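Local coordinates for proteasome protein (Corynebacterium glutamicum ATCC 13032, PDB 2P90) that is of unknown function but belongs to the PAC2 family and may be related to chaperones of proteasome assembly, at residues 31-36 / 41-46; 153-158 / 164-169; 109-114 / 176-181. All blocks are in the same frame, centred on the assembly; numbering follows the deposited sequence.

Contact 1 (31-36 / 41-46); sequences ALQGYA and AVESSS
The carbonyl O of Ala31 accepts a hydrogen bond of 2.6 Å from a water, and that water also bonds Ser46 OG at 2.9 Å, so a single bridge joins the strand backbone to the helix. Beside the bridge the two side chains also touch, Ala31 CB lying 3.8 Å from Ser46 CB. Val42 fills the next position with both of its branches. CG1 is anti to the backbone N (chi1 171°), which sends it to the strand, 3.7 Å from Leu32 N and equally near the carbonyl carbon of Ala31. The other branch, CG2, turns to the loop and comes 3.5 Å from Ala36 O. Leu138 of strand 134-143 packs against Val42 as well, and Met106 and Ser108 of strand 103-108 close around Ala31 and Ser46.

Gln33 and Glu43 mark the more open margin. Their side chains run across each other at about a right angle, yet the flat ends stack, with amide and carboxylate planes only 20° apart. The Gln33 CG methylene lies 3.8 Å from the carboxylate carbon CD of Glu43, while the amide rests against the bent Glu43 chain, Gln33 OE1 to Glu43 CB 3.6 Å. A second carboxylate, that of Asp37 in the connecting loop, lies close to Glu43 OE1, a pairing of like charges.

The short axes of strand 31-33 and helix 41-46 approach to 7.4 Å at 129°. This geometry belongs to a beta-alpha unit, in which helix 41-52 packs on strand 27-33 of the mixed sheet before the chain continues into strand 54-61.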
ATOM      1  N   ALA B  31       0.515  21.974  -1.787  1.00 40.11           N
ATOM      2  CA  ALA B  31       0.889  21.239  -2.999  1.00 39.88           C
ATOM      3  C   ALA B  31       1.399  19.819  -2.654  1.00 40.22           C
ATOM      4  O   ALA B  31       2.623  19.614  -2.545  1.00 40.48           O
ATOM      5  CB  ALA B  31       1.971  22.009  -3.750  1.00 39.30           C
ATOM      6  N   LEU B  32       0.484  18.853  -2.517  1.00 39.65           N
ATOM      7  CA  LEU B  32       0.856  17.466  -2.115  1.00 39.70           C
ATOM      8  C   LEU B  32       0.843  16.534  -3.295  1.00 39.20           C
ATOM      9  O   LEU B  32      -0.178  16.409  -3.973  1.00 38.67           O
ATOM     10  CB  LEU B  32      -0.076  16.891  -1.017  1.00 38.35           C
ATOM     11  CG  LEU B  32      -0.244  17.689   0.276  1.00 37.90           C
ATOM     12  CD1 LEU B  32      -1.253  16.974   1.225  1.00 33.25           C
ATOM     13  CD2 LEU B  32       1.115  17.974   0.994  1.00 37.56           C
ATOM     14  N   GLN B  33       1.973  15.871  -3.516  1.00 39.01           N
ATOM     15  CA  GLN B  33       2.144  14.983  -4.646  1.00 40.73           C
ATOM     16  C   GLN B  33       1.641  13.574  -4.237  1.00 39.85           C
ATOM     17  O   GLN B  33       1.835  13.136  -3.104  1.00 39.75           O
ATOM     18  CB  GLN B  33       3.625  15.024  -5.069  1.00 39.29           C
ATOM     19  CG  GLN B  33       3.977  14.316  -6.387  1.00 43.79           C
ATOM     20  CD  GLN B  33       5.531  14.113  -6.575  1.00 47.81           C
ATOM     21  OE1 GLN B  33       6.350  14.836  -5.965  1.00 57.93           O
ATOM     22  NE2 GLN B  33       5.924  13.145  -7.425  1.00 52.03           N
ATOM     23  N   GLY B  34       0.920  12.903  -5.129  1.00 39.92           N
ATOM     24  CA  GLY B  34       0.469  11.544  -4.870  1.00 39.95           C
ATOM     25  C   GLY B  34      -1.012  11.290  -5.066  1.00 39.89           C
ATOM     26  O   GLY B  34      -1.471  10.133  -5.047  1.00 40.53           O
ATOM     27  N   TYR B  35      -1.761  12.360  -5.287  1.00 39.45           N
ATOM     28  CA  TYR B  35      -3.204  12.262  -5.431  1.00 39.31           C
ATOM     29  C   TYR B  35      -3.706  12.686  -6.807  1.00 39.93           C
ATOM     30  O   TYR B  35      -4.245  11.856  -7.555  1.00 41.17           O
ATOM     31  CB  TYR B  35      -3.901  13.067  -4.327  1.00 38.58           C
ATOM     32  CG  TYR B  35      -5.388  13.111  -4.499  1.00 38.51           C
ATOM     33  CD1 TYR B  35      -6.140  11.916  -4.567  1.00 36.98           C
ATOM     34  CD2 TYR B  35      -6.059  14.320  -4.630  1.00 35.21           C
ATOM     35  CE1 TYR B  35      -7.514  11.926  -4.722  1.00 35.61           C
ATOM     36  CE2 TYR B  35      -7.462  14.344  -4.812  1.00 35.72           C
ATOM     37  CZ  TYR B  35      -8.171  13.144  -4.843  1.00 37.38           C
ATOM     38  OH  TYR B  35      -9.544  13.149  -5.005  1.00 39.03           O
ATOM     39  N   ALA B  36      -3.560  13.975  -7.136  1.00 39.65           N
ATOM     40  CA  ALA B  36      -4.063  14.512  -8.406  1.00 38.73           C
ATOM     41  C   ALA B  36      -2.908  15.159  -9.173  1.00 38.70           C
ATOM     42  O   ALA B  36      -2.642  16.376  -9.056  1.00 39.32           O
ATOM     43  CB  ALA B  36      -5.189  15.503  -8.165  1.00 38.22           C
ATOM     44  N   ALA B  41       1.512  18.624 -12.560  1.00 41.36           N
ATOM     45  CA  ALA B  41       1.349  20.060 -12.391  1.00 41.30           C
ATOM     46  C   ALA B  41       1.392  20.560 -10.945  1.00 41.08           C
ATOM     47  O   ALA B  41       1.731  21.732 -10.692  1.00 41.23           O
ATOM     48  CB  ALA B  41       0.094  20.544 -13.125  1.00 40.46           C
ATOM     49  N   VAL B  42       1.072  19.686  -9.998  1.00 41.53           N
ATOM     50  CA  VAL B  42       1.151  20.042  -8.565  1.00 41.56           C
ATOM     51  C   VAL B  42       2.623  20.104  -8.112  1.00 42.03           C
ATOM     52  O   VAL B  42       3.078  21.114  -7.569  1.00 42.31           O
ATOM     53  CB  VAL B  42       0.270  19.103  -7.674  1.00 41.25           C
ATOM     54  CG1 VAL B  42       0.530  19.324  -6.172  1.00 40.59           C
ATOM     55  CG2 VAL B  42      -1.208  19.325  -7.966  1.00 41.21           C
ATOM     56  N   GLU B  43       3.368  19.031  -8.370  1.00 42.45           N
ATOM     57  CA  GLU B  43       4.755  18.964  -7.983  1.00 42.69           C
ATOM     58  C   GLU B  43       5.565  20.020  -8.766  1.00 42.38           C
ATOM     59  O   GLU B  43       6.502  20.614  -8.216  1.00 41.78           O
ATOM     60  CB  GLU B  43       5.290  17.542  -8.161  1.00 42.86           C
ATOM     61  CG  GLU B  43       4.973  16.905  -9.568  1.00 47.34           C
ATOM     62  CD  GLU B  43       3.606  16.066  -9.724  1.00 52.28           C
ATOM     63  OE1 GLU B  43       2.438  16.628  -9.416  1.00 46.72           O
ATOM     64  OE2 GLU B  43       3.763  14.865 -10.236  1.00 41.48           O
ATOM     65  N   SER B  44       5.203  20.275 -10.027  1.00 41.87           N
ATOM     66  CA  SER B  44       5.912  21.307 -10.804  1.00 42.65           C
ATOM     67  C   SER B  44       5.715  22.720 -10.267  1.00 41.74           C
ATOM     68  O   SER B  44       6.635  23.514 -10.276  1.00 41.47           O
ATOM     69  CB  SER B  44       5.563  21.254 -12.283  1.00 41.93           C
ATOM     70  OG  SER B  44       6.095  20.062 -12.809  1.00 46.05           O
ATOM     71  N   SER B  45       4.516  23.012  -9.802  1.00 42.25           N
ATOM     72  CA  SER B  45       4.219  24.294  -9.217  1.00 43.27           C
ATOM     73  C   SER B  45       5.115  24.570  -8.021  1.00 44.21           C
ATOM     74  O   SER B  45       5.758  25.618  -7.951  1.00 45.54           O
ATOM     75  CB  SER B  45       2.766  24.337  -8.785  1.00 43.03           C
ATOM     76  OG  SER B  45       1.930  24.227  -9.918  1.00 45.48           O
ATOM     77  N   SER B  46       5.169  23.627  -7.084  1.00 44.67           N
ATOM     78  CA  SER B  46       5.948  23.837  -5.873  1.00 44.77           C
ATOM     79  C   SER B  46       7.443  23.820  -6.174  1.00 44.38           C
ATOM     80  O   SER B  46       8.199  24.650  -5.669  1.00 43.70           O
ATOM     81  CB  SER B  46       5.555  22.856  -4.741  1.00 43.96           C
ATOM     82  OG  SER B  46       5.906  21.530  -5.047  1.00 45.34           O
TER
HETATM   83  O   HOH W   1       4.377  19.113  -4.364  1.00 38.31           O

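Contact 2 (153-158 / 164-169); sequences VTAHGN and KDQVSL
Thr154 and Ser168 bring the two backbones to a CA–CA distance of 4.2 Å, where the loop 164-169 passes strand 153-157 without pairing with it as a regular strand. The close point lies on an inverse gamma turn centred on Ser168, whose weak closing bond runs from Leu169 N to Val167 O over 3.0 Å. Strand 153-157 is the outermost on its side of the chain's mixed sheet, next to strand 194-202. Its Gly157 also makes backbone hydrogen bonds to the second subunit, and Asn81 of that subunit bonds Ala155 O.

Just before the turn, Gln166 CA sits 3.1 Å from Val153 O, and the angle of 131° at the hydrogen identifies a bent CA-H...O contact. A water accepts from Val153 N at 3.0 Å and, more weakly, from Val167 N. Thr154 meets the turn with its methyl: CG2 lies beside its own backbone N, anti to the carbonyl carbon, and reaches Ser168 CA at 3.3 Å. This placement leaves OG1 on another side, where it bonds His200 NE2 of the neighbouring strand.

Ala155 CB touches the far end of the bent Gln166 chain, 3.5 Å from OE1. Ser168 OG holds that same oxygen from within the loop, donating to Gln166 OE1 over 2.7 Å from above the carbonyl plane, 57° out of it.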
ATOM      1  N   VAL B 153      -9.172  26.206 -14.782  1.00 50.38           N
ATOM      2  CA  VAL B 153      -9.107  25.899 -13.369  1.00 50.57           C
ATOM      3  C   VAL B 153     -10.503  26.065 -12.748  1.00 50.25           C
ATOM      4  O   VAL B 153     -11.161  27.093 -12.914  1.00 49.49           O
ATOM      5  CB  VAL B 153      -8.069  26.803 -12.645  1.00 51.01           C
ATOM      6  CG1 VAL B 153      -8.291  26.816 -11.112  1.00 52.87           C
ATOM      7  CG2 VAL B 153      -6.684  26.317 -12.926  1.00 51.05           C
ATOM      8  N   THR B 154     -10.956  25.036 -12.043  1.00 49.91           N
ATOM      9  CA  THR B 154     -12.201  25.146 -11.282  1.00 49.67           C
ATOM     10  C   THR B 154     -11.895  25.228  -9.781  1.00 48.86           C
ATOM     11  O   THR B 154     -10.829  24.813  -9.345  1.00 49.06           O
ATOM     12  CB  THR B 154     -13.183  24.006 -11.604  1.00 49.21           C
ATOM     13  OG1 THR B 154     -12.519  22.769 -11.464  1.00 50.24           O
ATOM     14  CG2 THR B 154     -13.679  24.108 -13.032  1.00 50.78           C
ATOM     15  N   ALA B 155     -12.812  25.785  -9.002  1.00 48.29           N
ATOM     16  CA  ALA B 155     -12.576  25.997  -7.580  1.00 48.44           C
ATOM     17  C   ALA B 155     -13.731  25.500  -6.716  1.00 49.00           C
ATOM     18  O   ALA B 155     -14.901  25.460  -7.177  1.00 49.12           O
ATOM     19  CB  ALA B 155     -12.240  27.470  -7.273  1.00 47.95           C
ATOM     20  N   HIS B 156     -13.376  25.046  -5.502  1.00 48.53           N
ATOM     21  CA  HIS B 156     -14.331  24.746  -4.447  1.00 48.24           C
ATOM     22  C   HIS B 156     -13.806  25.263  -3.120  1.00 48.11           C
ATOM     23  O   HIS B 156     -12.610  25.492  -2.963  1.00 48.25           O
ATOM     24  CB  HIS B 156     -14.698  23.258  -4.389  1.00 48.63           C
ATOM     25  CG  HIS B 156     -13.533  22.340  -4.156  1.00 50.18           C
ATOM     26  ND1 HIS B 156     -12.930  22.191  -2.922  1.00 51.52           N
ATOM     27  CD2 HIS B 156     -12.881  21.503  -5.000  1.00 49.50           C
ATOM     28  CE1 HIS B 156     -11.938  21.321  -3.028  1.00 51.79           C
ATOM     29  NE2 HIS B 156     -11.881  20.901  -4.281  1.00 50.93           N
ATOM     30  N   GLY B 157     -14.700  25.453  -2.164  1.00 48.19           N
ATOM     31  CA  GLY B 157     -14.328  26.049  -0.896  1.00 49.48           C
ATOM     32  C   GLY B 157     -15.186  27.271  -0.557  1.00 50.94           C
ATOM     33  O   GLY B 157     -16.277  27.449  -1.114  1.00 50.44           O
ATOM     34  N   ASN B 158     -14.682  28.099   0.363  1.00 51.93           N
ATOM     35  CA  ASN B 158     -15.423  29.230   0.901  1.00 53.32           C
ATOM     36  C   ASN B 158     -14.693  30.567   0.674  1.00 54.46           C
ATOM     37  O   ASN B 158     -15.109  31.598   1.199  1.00 55.00           O
ATOM     38  CB  ASN B 158     -15.748  29.001   2.395  1.00 52.68           C
ATOM     39  CG  ASN B 158     -14.498  28.983   3.287  1.00 52.31           C
ATOM     40  OD1 ASN B 158     -13.414  29.442   2.886  1.00 52.17           O
ATOM     41  ND2 ASN B 158     -14.646  28.459   4.508  1.00 46.85           N
ATOM     42  N   LYS B 164     -10.834  35.205  -9.956  1.00 76.22           N
ATOM     43  CA  LYS B 164     -11.591  35.853 -11.028  1.00 78.03           C
ATOM     44  C   LYS B 164     -11.888  34.906 -12.201  1.00 78.82           C
ATOM     45  O   LYS B 164     -13.041  34.714 -12.585  1.00 78.71           O
ATOM     46  CB  LYS B 164     -10.810  37.089 -11.504  1.00 78.37           C
ATOM     47  CG  LYS B 164     -11.596  38.124 -12.299  1.00 80.28           C
ATOM     48  CD  LYS B 164     -12.292  39.161 -11.388  1.00 82.81           C
ATOM     49  CE  LYS B 164     -12.625  40.459 -12.152  1.00 82.70           C
ATOM     50  NZ  LYS B 164     -13.442  40.207 -13.375  1.00 81.84           N
ATOM     51  N   ASP B 165     -10.846  34.309 -12.766  1.00 80.06           N
ATOM     52  CA  ASP B 165     -11.034  33.385 -13.872  1.00 81.29           C
ATOM     53  C   ASP B 165     -11.048  31.925 -13.416  1.00 81.99           C
ATOM     54  O   ASP B 165     -10.029  31.375 -12.980  1.00 82.19           O
ATOM     55  CB  ASP B 165      -9.976  33.600 -14.950  1.00 81.74           C
ATOM     56  CG  ASP B 165     -10.154  32.663 -16.130  1.00 82.85           C
ATOM     57  OD1 ASP B 165     -11.315  32.440 -16.556  1.00 84.24           O
ATOM     58  OD2 ASP B 165      -9.133  32.142 -16.623  1.00 83.97           O
ATOM     59  N   GLN B 166     -12.214  31.301 -13.542  1.00 82.61           N
ATOM     60  CA  GLN B 166     -12.438  29.949 -13.065  1.00 83.00           C
ATOM     61  C   GLN B 166     -13.776  29.471 -13.606  1.00 83.30           C
ATOM     62  O   GLN B 166     -14.834  29.860 -13.102  1.00 83.60           O
ATOM     63  CB  GLN B 166     -12.402  29.924 -11.534  1.00 83.10           C
ATOM     64  CG  GLN B 166     -13.496  29.111 -10.871  1.00 83.26           C
ATOM     65  CD  GLN B 166     -14.250  29.891  -9.800  1.00 82.42           C
ATOM     66  OE1 GLN B 166     -14.723  29.309  -8.830  1.00 82.01           O
ATOM     67  NE2 GLN B 166     -14.365  31.208  -9.974  1.00 82.31           N
ATOM     68  N   VAL B 167     -13.706  28.638 -14.643  1.00 83.35           N
ATOM     69  CA  VAL B 167     -14.864  28.140 -15.385  1.00 83.65           C
ATOM     70  C   VAL B 167     -15.575  27.008 -14.607  1.00 83.60           C
ATOM     71  O   VAL B 167     -15.990  25.989 -15.177  1.00 83.30           O
ATOM     72  CB  VAL B 167     -14.439  27.772 -16.866  1.00 83.95           C
ATOM     73  CG1 VAL B 167     -15.447  26.858 -17.562  1.00 84.95           C
ATOM     74  CG2 VAL B 167     -14.219  29.063 -17.719  1.00 84.32           C
ATOM     75  N   SER B 168     -15.744  27.239 -13.298  1.00 83.89           N
ATOM     76  CA  SER B 168     -16.153  26.210 -12.319  1.00 83.99           C
ATOM     77  C   SER B 168     -17.661  26.000 -12.161  1.00 84.31           C
ATOM     78  O   SER B 168     -18.187  26.038 -11.040  1.00 84.22           O
ATOM     79  CB  SER B 168     -15.559  26.534 -10.957  1.00 83.59           C
ATOM     80  OG  SER B 168     -16.233  27.633 -10.396  1.00 83.61           O
ATOM     81  N   LEU B 169     -18.342  25.781 -13.286  1.00 84.78           N
ATOM     82  CA  LEU B 169     -19.768  25.469 -13.296  1.00 85.17           C
ATOM     83  C   LEU B 169     -19.909  24.028 -12.796  1.00 85.17           C
ATOM     84  O   LEU B 169     -19.658  23.061 -13.541  1.00 85.71           O
ATOM     85  CB  LEU B 169     -20.361  25.658 -14.709  1.00 85.47           C
ATOM     86  CG  LEU B 169     -21.839  26.017 -14.986  1.00 86.09           C
ATOM     87  CD1 LEU B 169     -22.435  27.051 -14.011  1.00 86.42           C
ATOM     88  CD2 LEU B 169     -22.011  26.493 -16.454  1.00 85.41           C
TER
HETATM   89  O   HOH W   2     -10.556  28.639 -15.891  1.00 60.46           O

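Contact 3 (109-114 / 176-181); sequences GPEPDL and PGSASL
Glu111 and Ala179 form the tight part of this small contact, with Glu111 OE2 accepting from Ala179 N over 3.0 Å. The N-H...O angle of 166° makes the bond nearly straight, and it uses the anti lone pair, the one pointing away from OE1. With CG anti to the backbone N (chi1 169°) and the chain extended beyond it, the Glu111 carboxylate spans the gap to the first turn of helix 179-189. A water repeats the grip one residue further on: it donates to Glu111 OE2 at 2.8 Å and accepts from Ser180 N at 2.7 Å. Ser178, at the N-cap position, presses its CB to 3.1 Å from Glu111 OE2. Its OG shares a 3.0 Å hydrogen bond with Ser180 OG, which also bonds Tyr139 OH.

Packing around this polar centre is looser. Glu111 CG lies 3.9 Å from Ala179 CB, and Pro112 merely brushes the same methyl, CD to CB at 4.2 Å; the buried surface totals just 130 Å². On the outer side the chain leads back to the exposed Pro176, which Arg73 of the second subunit touches.

That same Arg73 forms a salt bridge to Glu111 OE2, and Arg70 of the second subunit forms one to OE1. The helix start and these two guanidinium groups would probably stabilise the charged carboxylate, consistent with a link between the helix start and the subunit interface.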
ATOM      1  N   GLY B 109       5.377  18.516  -0.697  1.00 37.45           N
ATOM      2  CA  GLY B 109       6.102  17.256  -0.532  1.00 37.47           C
ATOM      3  C   GLY B 109       5.067  16.172  -0.760  1.00 36.74           C
ATOM      4  O   GLY B 109       4.009  16.473  -1.291  1.00 36.62           O
ATOM      5  N   PRO B 110       5.365  14.912  -0.376  1.00 37.09           N
ATOM      6  CA  PRO B 110       4.416  13.809  -0.644  1.00 37.15           C
ATOM      7  C   PRO B 110       3.114  13.885   0.161  1.00 36.62           C
ATOM      8  O   PRO B 110       3.160  14.184   1.378  1.00 35.99           O
ATOM      9  CB  PRO B 110       5.201  12.585  -0.172  1.00 37.95           C
ATOM     10  CG  PRO B 110       6.164  13.141   0.872  1.00 37.25           C
ATOM     11  CD  PRO B 110       6.598  14.414   0.271  1.00 36.40           C
ATOM     12  N   GLU B 111       1.978  13.607  -0.488  1.00 34.87           N
ATOM     13  CA  GLU B 111       0.741  13.380   0.266  1.00 34.87           C
ATOM     14  C   GLU B 111       1.025  12.239   1.259  1.00 36.19           C
ATOM     15  O   GLU B 111       1.476  11.189   0.828  1.00 36.23           O
ATOM     16  CB  GLU B 111      -0.403  12.953  -0.671  1.00 34.47           C
ATOM     17  CG  GLU B 111      -1.628  12.438   0.066  1.00 33.52           C
ATOM     18  CD  GLU B 111      -2.752  11.959  -0.831  1.00 35.02           C
ATOM     19  OE1 GLU B 111      -2.502  11.182  -1.794  1.00 32.37           O
ATOM     20  OE2 GLU B 111      -3.912  12.354  -0.546  1.00 35.51           O
ATOM     21  N   PRO B 112       0.773  12.418   2.582  1.00 36.39           N
ATOM     22  CA  PRO B 112       0.961  11.254   3.513  1.00 36.05           C
ATOM     23  C   PRO B 112       0.173  10.003   3.137  1.00 36.00           C
ATOM     24  O   PRO B 112      -0.980  10.124   2.701  1.00 37.03           O
ATOM     25  CB  PRO B 112       0.432  11.792   4.852  1.00 35.51           C
ATOM     26  CG  PRO B 112       0.726  13.300   4.754  1.00 37.06           C
ATOM     27  CD  PRO B 112       0.393  13.651   3.304  1.00 36.40           C
ATOM     28  N   ASP B 113       0.769   8.818   3.309  1.00 35.85           N
ATOM     29  CA  ASP B 113       0.011   7.561   3.186  1.00 35.82           C
ATOM     30  C   ASP B 113      -0.831   7.328   4.473  1.00 35.96           C
ATOM     31  O   ASP B 113      -1.909   6.739   4.419  1.00 35.99           O
ATOM     32  CB  ASP B 113       0.933   6.354   3.001  1.00 34.72           C
ATOM     33  CG  ASP B 113       1.748   6.402   1.752  1.00 36.45           C
ATOM     34  OD1 ASP B 113       1.230   6.047   0.650  1.00 39.47           O
ATOM     35  OD2 ASP B 113       2.956   6.717   1.864  1.00 38.06           O
ATOM     36  N   LEU B 114      -0.323   7.813   5.616  1.00 35.95           N
ATOM     37  CA  LEU B 114      -0.837   7.442   6.928  1.00 35.26           C
ATOM     38  C   LEU B 114      -1.277   8.649   7.760  1.00 36.59           C
ATOM     39  O   LEU B 114      -0.848   9.797   7.516  1.00 35.07           O
ATOM     40  CB  LEU B 114       0.256   6.659   7.705  1.00 34.92           C
ATOM     41  CG  LEU B 114       1.097   5.594   6.941  1.00 33.11           C
ATOM     42  CD1 LEU B 114       2.223   5.078   7.780  1.00 31.69           C
ATOM     43  CD2 LEU B 114       0.251   4.414   6.386  1.00 29.99           C
ATOM     44  N   PRO B 176     -12.434  10.106  -4.928  1.00 47.28           N
ATOM     45  CA  PRO B 176     -11.684   9.399  -3.887  1.00 45.87           C
ATOM     46  C   PRO B 176     -11.048  10.423  -2.907  1.00 45.21           C
ATOM     47  O   PRO B 176     -10.637  11.535  -3.307  1.00 45.12           O
ATOM     48  CB  PRO B 176     -10.652   8.570  -4.681  1.00 45.55           C
ATOM     49  CG  PRO B 176     -11.226   8.503  -6.159  1.00 46.62           C
ATOM     50  CD  PRO B 176     -11.873   9.891  -6.280  1.00 46.72           C
ATOM     51  N   GLY B 177     -11.026  10.072  -1.631  1.00 43.06           N
ATOM     52  CA  GLY B 177     -10.516  10.971  -0.634  1.00 41.89           C
ATOM     53  C   GLY B 177      -9.028  11.225  -0.733  1.00 41.13           C
ATOM     54  O   GLY B 177      -8.268  10.424  -1.315  1.00 40.03           O
ATOM     55  N   SER B 178      -8.626  12.374  -0.190  1.00 40.58           N
ATOM     56  CA  SER B 178      -7.225  12.686  -0.069  1.00 40.69           C
ATOM     57  C   SER B 178      -6.938  13.419   1.233  1.00 40.36           C
ATOM     58  O   SER B 178      -7.846  13.844   1.935  1.00 40.41           O
ATOM     59  CB  SER B 178      -6.737  13.474  -1.274  1.00 41.12           C
ATOM     60  OG  SER B 178      -7.047  14.838  -1.146  1.00 41.90           O
ATOM     61  N   ALA B 179      -5.663  13.510   1.575  1.00 40.39           N
ATOM     62  CA  ALA B 179      -5.254  14.170   2.778  1.00 40.36           C
ATOM     63  C   ALA B 179      -5.594  15.639   2.698  1.00 40.83           C
ATOM     64  O   ALA B 179      -6.019  16.231   3.696  1.00 41.84           O
ATOM     65  CB  ALA B 179      -3.753  13.983   2.995  1.00 40.58           C
ATOM     66  N   SER B 180      -5.416  16.243   1.522  1.00 40.83           N
ATOM     67  CA  SER B 180      -5.782  17.650   1.372  1.00 41.24           C
ATOM     68  C   SER B 180      -7.305  17.933   1.464  1.00 41.38           C
ATOM     69  O   SER B 180      -7.687  18.969   2.003  1.00 39.76           O
ATOM     70  CB  SER B 180      -5.200  18.233   0.097  1.00 41.25           C
ATOM     71  OG  SER B 180      -5.718  17.545  -1.021  1.00 42.85           O
ATOM     72  N   LEU B 181      -8.143  17.038   0.919  1.00 41.07           N
ATOM     73  CA  LEU B 181      -9.605  17.161   1.029  1.00 41.92           C
ATOM     74  C   LEU B 181     -10.064  17.057   2.490  1.00 42.61           C
ATOM     75  O   LEU B 181     -10.888  17.864   2.949  1.00 43.63           O
ATOM     76  CB  LEU B 181     -10.322  16.133   0.159  1.00 41.51           C
ATOM     77  CG  LEU B 181     -10.258  16.448  -1.347  1.00 42.24           C
ATOM     78  CD1 LEU B 181     -10.551  15.246  -2.181  1.00 40.05           C
ATOM     79  CD2 LEU B 181     -11.215  17.604  -1.719  1.00 38.69           C
TER
HETATM   80  O   HOH W   3      -3.911  15.168  -0.501  1.00 41.21           O

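From the N terminus, contact 1 comes first and closes the short loop 34-40 between strand 27-33 and helix 41-52. The chain later leaves strand 103-108 through 109-114, which opens the long loop that contact 3 closes at helix 179-189. Contact 2 lies nested within it, folding the loop 164-169 back onto strand 153-157. Contact 1 is complete before either begins, so none cross. Contacts 1 and 3 touch, Gln33 O lying 2.7 Å from Glu111 N in a probable hydrogen bond. Contacts 2 and 3 meet through His156 and Leu181, whereas contacts 1 and 2, with centres 18 Å apart, do not touch but reach the same sheet. All three reach the second subunit.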